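Alpha-glucosidase YIHQ (Escherichia coli, PDB 5AEG) hydrolyses sulfoquinovosyl diacylglycerides and simpler alpha-sulfoquinovosides to release sulfoquinovose for sulfoglycolysis. Local coordinates at residues P145-K159 against A173-P185. Numbering follows the deposited sequence.
Sequences PFPLWTSEQGVGRNK and AGGDYYWTFFPQP. With CA (calcium ion), chain D.
Arg157 reaches across to the type I beta turn Asp176-Trp179, where two loops of the galactose mutarotase-like N-terminal domain of this family 31 glycosidase pack beside the active site. Bent at chi3 (71°), its chain brings NH2 2.9 Å from Trp179 O, in that carbonyl's plane and on a lone pair; a weak bond runs to Tyr177 O, while NE holds Gln153 O within its own loop. Replacing Arg157 by an alanine is likely to deprive Trp179 O and Tyr177 O of this donor and let the turn shift against the 153-157 loop. Backbone bonds, Val155 N to Ala173 O and Arg157 N to Gly174 O, join the two glycine-rich loops, and Lys159 NZ donates to Gly175 O from above its carbonyl plane. That side of the contact carries calcium, bound by the Gln153 side chain and Gly154 O together with Asp472, the inferred proton donor, and Asp481. Aromatic contacts fill the other end. In an offset edge-to-face pair, the Tyr177 edge points to the Phe146 face, planes at 89°, and Pro147 CD sits 3.8 Å from the Tyr178 ring centroid in a CH-pi contact, while Trp179 CD1 backs the opposite face. Tyr177 OH donates to Pro145 O at 2.6 Å, in the carbonyl plane.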
# COMPACT_ATOMS: atom_id res chain seq x y z
N PRO A 145 -13.01 7.97 11.79
CA PRO A 145 -13.58 7.13 10.78
C PRO A 145 -12.74 7.08 9.51
O PRO A 145 -12.08 8.04 9.15
CB PRO A 145 -14.97 7.78 10.55
CG PRO A 145 -14.65 9.29 10.68
CD PRO A 145 -13.61 9.32 11.78
N PHE A 146 -12.79 5.94 8.86
CA PHE A 146 -12.04 5.67 7.62
C PHE A 146 -12.95 5.10 6.56
O PHE A 146 -13.19 3.87 6.48
CB PHE A 146 -10.82 4.78 7.85
CG PHE A 146 -9.80 5.44 8.74
CD1 PHE A 146 -9.97 5.39 10.12
CD2 PHE A 146 -8.71 6.12 8.21
CE1 PHE A 146 -9.09 6.02 10.96
CE2 PHE A 146 -7.84 6.79 9.06
CZ PHE A 146 -8.04 6.77 10.43
N PRO A 147 -13.42 5.98 5.68
CA PRO A 147 -13.92 5.48 4.42
C PRO A 147 -12.84 4.65 3.71
O PRO A 147 -11.64 5.04 3.65
CB PRO A 147 -14.18 6.77 3.61
CG PRO A 147 -14.47 7.80 4.68
CD PRO A 147 -13.40 7.44 5.70
N LEU A 148 -13.28 3.56 3.11
CA LEU A 148 -12.47 2.60 2.41
C LEU A 148 -12.88 2.51 0.93
O LEU A 148 -13.72 1.65 0.50
CB LEU A 148 -12.62 1.22 3.05
CG LEU A 148 -12.17 1.22 4.54
CD1 LEU A 148 -12.51 -0.13 5.18
CD2 LEU A 148 -10.68 1.57 4.77
N TRP A 149 -12.22 3.34 0.12
CA TRP A 149 -12.53 3.46 -1.27
C TRP A 149 -11.25 3.82 -2.01
O TRP A 149 -10.68 4.87 -1.71
CB TRP A 149 -13.57 4.52 -1.40
CG TRP A 149 -14.01 4.73 -2.82
CD1 TRP A 149 -13.59 5.71 -3.69
CD2 TRP A 149 -14.92 3.91 -3.56
NE1 TRP A 149 -14.20 5.55 -4.92
CE2 TRP A 149 -15.02 4.47 -4.88
CE3 TRP A 149 -15.72 2.80 -3.24
CZ2 TRP A 149 -15.89 3.94 -5.84
CZ3 TRP A 149 -16.59 2.27 -4.22
CH2 TRP A 149 -16.65 2.85 -5.49
N THR A 150 -10.77 2.94 -2.87
CA THR A 150 -9.48 3.17 -3.56
C THR A 150 -9.59 4.37 -4.47
O THR A 150 -10.64 4.58 -5.12
CB THR A 150 -8.87 1.93 -4.27
OG1 THR A 150 -7.54 2.27 -4.60
CG2 THR A 150 -9.65 1.47 -5.49
N SER A 151 -8.59 5.23 -4.43
CA SER A 151 -8.59 6.48 -5.16
C SER A 151 -7.19 7.04 -5.28
O SER A 151 -6.22 6.45 -4.75
CB SER A 151 -9.46 7.55 -4.50
OG SER A 151 -8.92 8.22 -3.33
N GLU A 152 -7.07 8.14 -6.01
CA GLU A 152 -5.81 8.91 -5.86
C GLU A 152 -5.64 9.24 -4.40
O GLU A 152 -6.57 9.45 -3.60
CB GLU A 152 -5.76 10.17 -6.68
CG GLU A 152 -5.98 9.95 -8.19
CD GLU A 152 -5.14 8.84 -8.71
OE1 GLU A 152 -3.89 8.89 -8.40
OE2 GLU A 152 -5.69 7.89 -9.36
N GLN A 153 -4.37 9.33 -4.01
CA GLN A 153 -4.04 9.45 -2.61
C GLN A 153 -4.09 10.92 -2.05
O GLN A 153 -4.13 11.13 -0.84
CB GLN A 153 -2.61 8.87 -2.53
CG GLN A 153 -2.08 8.65 -1.10
CD GLN A 153 -0.96 9.57 -0.78
OE1 GLN A 153 -0.71 10.54 -1.50
NE2 GLN A 153 -0.25 9.27 0.28
N GLY A 154 -4.13 11.91 -2.94
CA GLY A 154 -4.23 13.27 -2.56
C GLY A 154 -2.91 14.00 -2.73
O GLY A 154 -1.85 13.40 -2.65
N VAL A 155 -2.96 15.31 -2.96
CA VAL A 155 -1.72 16.14 -2.99
C VAL A 155 -1.86 17.12 -1.85
O VAL A 155 -2.69 18.07 -1.86
CB VAL A 155 -1.65 16.89 -4.35
CG1 VAL A 155 -0.55 17.94 -4.37
CG2 VAL A 155 -1.66 15.88 -5.51
N GLY A 156 -1.05 16.93 -0.81
CA GLY A 156 -1.19 17.68 0.44
C GLY A 156 -1.94 16.91 1.54
O GLY A 156 -1.45 16.80 2.66
N ARG A 157 -3.16 16.47 1.25
CA ARG A 157 -3.94 15.56 2.15
C ARG A 157 -4.39 16.15 3.47
O ARG A 157 -4.76 15.42 4.39
CB ARG A 157 -3.16 14.28 2.37
CG ARG A 157 -2.75 13.58 1.07
CD ARG A 157 -1.95 12.29 1.22
NE ARG A 157 -2.89 11.22 1.76
CZ ARG A 157 -3.06 10.95 3.03
NH1 ARG A 157 -2.32 11.53 3.92
NH2 ARG A 157 -3.97 10.05 3.45
N ASN A 158 -4.36 17.49 3.64
CA ASN A 158 -4.70 18.10 4.95
C ASN A 158 -5.38 19.42 4.65
O ASN A 158 -4.75 20.32 4.07
CB ASN A 158 -3.44 18.24 5.82
CG ASN A 158 -3.72 18.80 7.19
OD1 ASN A 158 -4.54 19.70 7.36
ND2 ASN A 158 -3.02 18.30 8.17
N LYS A 159 -6.67 19.52 4.99
CA LYS A 159 -7.43 20.77 4.58
C LYS A 159 -6.84 22.09 5.12
O LYS A 159 -7.09 23.12 4.56
CB LYS A 159 -8.94 20.70 4.91
CG LYS A 159 -9.63 19.54 4.24
CD LYS A 159 -9.34 19.33 2.78
CE LYS A 159 -10.34 18.41 2.15
NZ LYS A 159 -10.00 18.04 0.76
N ALA A 173 -8.31 17.60 -5.91
CA ALA A 173 -7.09 16.75 -5.81
C ALA A 173 -6.32 16.80 -4.50
O ALA A 173 -5.30 16.03 -4.36
CB ALA A 173 -6.17 17.04 -6.98
N GLY A 174 -6.74 17.63 -3.57
CA GLY A 174 -6.00 17.83 -2.29
C GLY A 174 -6.12 16.55 -1.44
O GLY A 174 -5.18 16.19 -0.72
N GLY A 175 -7.32 15.92 -1.46
CA GLY A 175 -7.56 14.76 -0.59
C GLY A 175 -7.70 15.09 0.86
O GLY A 175 -7.87 16.25 1.27
N ASP A 176 -7.66 14.03 1.67
CA ASP A 176 -7.81 14.13 3.09
C ASP A 176 -7.09 12.94 3.77
O ASP A 176 -6.52 12.09 3.10
CB ASP A 176 -9.31 14.20 3.46
CG ASP A 176 -9.57 14.99 4.72
OD1 ASP A 176 -8.69 15.29 5.53
OD2 ASP A 176 -10.74 15.33 4.89
N TYR A 177 -7.14 12.91 5.08
CA TYR A 177 -6.30 12.07 5.92
C TYR A 177 -6.44 10.57 5.66
O TYR A 177 -5.51 9.84 5.89
CB TYR A 177 -6.58 12.35 7.43
CG TYR A 177 -7.94 11.92 7.90
CD1 TYR A 177 -8.18 10.59 8.28
CD2 TYR A 177 -9.00 12.82 7.89
CE1 TYR A 177 -9.42 10.17 8.75
CE2 TYR A 177 -10.25 12.43 8.38
CZ TYR A 177 -10.46 11.09 8.78
OH TYR A 177 -11.72 10.65 9.19
N TYR A 178 -7.58 10.17 5.12
CA TYR A 178 -7.93 8.77 4.86
C TYR A 178 -7.77 8.42 3.42
O TYR A 178 -7.91 7.24 3.08
CB TYR A 178 -9.41 8.44 5.29
CG TYR A 178 -10.43 9.23 4.57
CD1 TYR A 178 -10.94 8.80 3.36
CD2 TYR A 178 -10.85 10.44 5.07
CE1 TYR A 178 -11.86 9.57 2.69
CE2 TYR A 178 -11.76 11.21 4.38
CZ TYR A 178 -12.26 10.75 3.19
OH TYR A 178 -13.20 11.52 2.54
N TRP A 179 -7.42 9.35 2.53
CA TRP A 179 -7.32 8.98 1.16
C TRP A 179 -6.14 8.01 0.91
O TRP A 179 -5.07 8.19 1.45
CB TRP A 179 -7.18 10.22 0.26
CG TRP A 179 -8.43 10.96 0.04
CD1 TRP A 179 -9.44 11.12 0.88
CD2 TRP A 179 -8.76 11.67 -1.16
NE1 TRP A 179 -10.42 11.90 0.29
CE2 TRP A 179 -10.04 12.21 -0.99
CE3 TRP A 179 -8.09 11.91 -2.34
CZ2 TRP A 179 -10.66 12.97 -1.97
CZ3 TRP A 179 -8.73 12.65 -3.37
CH2 TRP A 179 -9.99 13.19 -3.16
N THR A 180 -6.36 7.02 0.06
CA THR A 180 -5.33 6.07 -0.30
C THR A 180 -5.72 5.23 -1.48
O THR A 180 -6.91 4.92 -1.71
CB THR A 180 -5.05 5.12 0.94
OG1 THR A 180 -4.13 4.09 0.61
CG2 THR A 180 -6.31 4.51 1.51
N PHE A 181 -4.68 4.77 -2.13
CA PHE A 181 -4.79 3.85 -3.20
C PHE A 181 -4.82 2.38 -2.75
O PHE A 181 -4.96 1.55 -3.61
CB PHE A 181 -3.74 4.06 -4.30
CG PHE A 181 -2.43 4.58 -3.83
CD1 PHE A 181 -1.70 3.89 -2.91
CD2 PHE A 181 -1.98 5.81 -4.28
CE1 PHE A 181 -0.53 4.43 -2.37
CE2 PHE A 181 -0.74 6.37 -3.79
CZ PHE A 181 -0.10 5.70 -2.79
N PHE A 182 -4.70 2.10 -1.44
CA PHE A 182 -4.69 0.70 -0.94
C PHE A 182 -5.44 0.75 0.40
O PHE A 182 -4.86 0.46 1.43
CB PHE A 182 -3.26 0.18 -0.82
CG PHE A 182 -3.11 -1.31 -0.59
CD1 PHE A 182 -4.16 -2.16 -0.14
CD2 PHE A 182 -1.85 -1.85 -0.70
CE1 PHE A 182 -3.92 -3.48 0.08
CE2 PHE A 182 -1.62 -3.22 -0.54
CZ PHE A 182 -2.66 -4.00 -0.10
N PRO A 183 -6.73 1.13 0.39
CA PRO A 183 -7.52 0.91 1.59
C PRO A 183 -7.87 -0.59 1.61
O PRO A 183 -7.88 -1.24 0.57
CB PRO A 183 -8.81 1.73 1.35
CG PRO A 183 -8.97 1.64 -0.16
CD PRO A 183 -7.60 1.46 -0.75
N GLN A 184 -8.09 -1.16 2.78
CA GLN A 184 -8.47 -2.57 2.83
C GLN A 184 -9.40 -2.75 4.06
O GLN A 184 -9.11 -2.20 5.10
CB GLN A 184 -7.28 -3.52 2.92
CG GLN A 184 -7.72 -4.98 2.68
CD GLN A 184 -6.60 -5.94 2.55
OE1 GLN A 184 -5.74 -5.76 1.70
NE2 GLN A 184 -6.60 -6.98 3.36
N PRO A 185 -10.48 -3.61 3.94
CA PRO A 185 -11.45 -3.78 5.04
C PRO A 185 -10.99 -4.85 6.01
O PRO A 185 -11.66 -5.88 6.17
CB PRO A 185 -12.75 -4.14 4.29
CG PRO A 185 -12.26 -4.86 3.12
CD PRO A 185 -11.01 -4.10 2.67
CA CA D . 0.33 12.44 -2.41
O HOH W 1 -8.96 4.95 4.28
O HOH W 2 -9.18 6.94 -0.80
O HOH W 3 -7.87 17.61 6.59
O HOH W 4 1.56 14.08 -3.62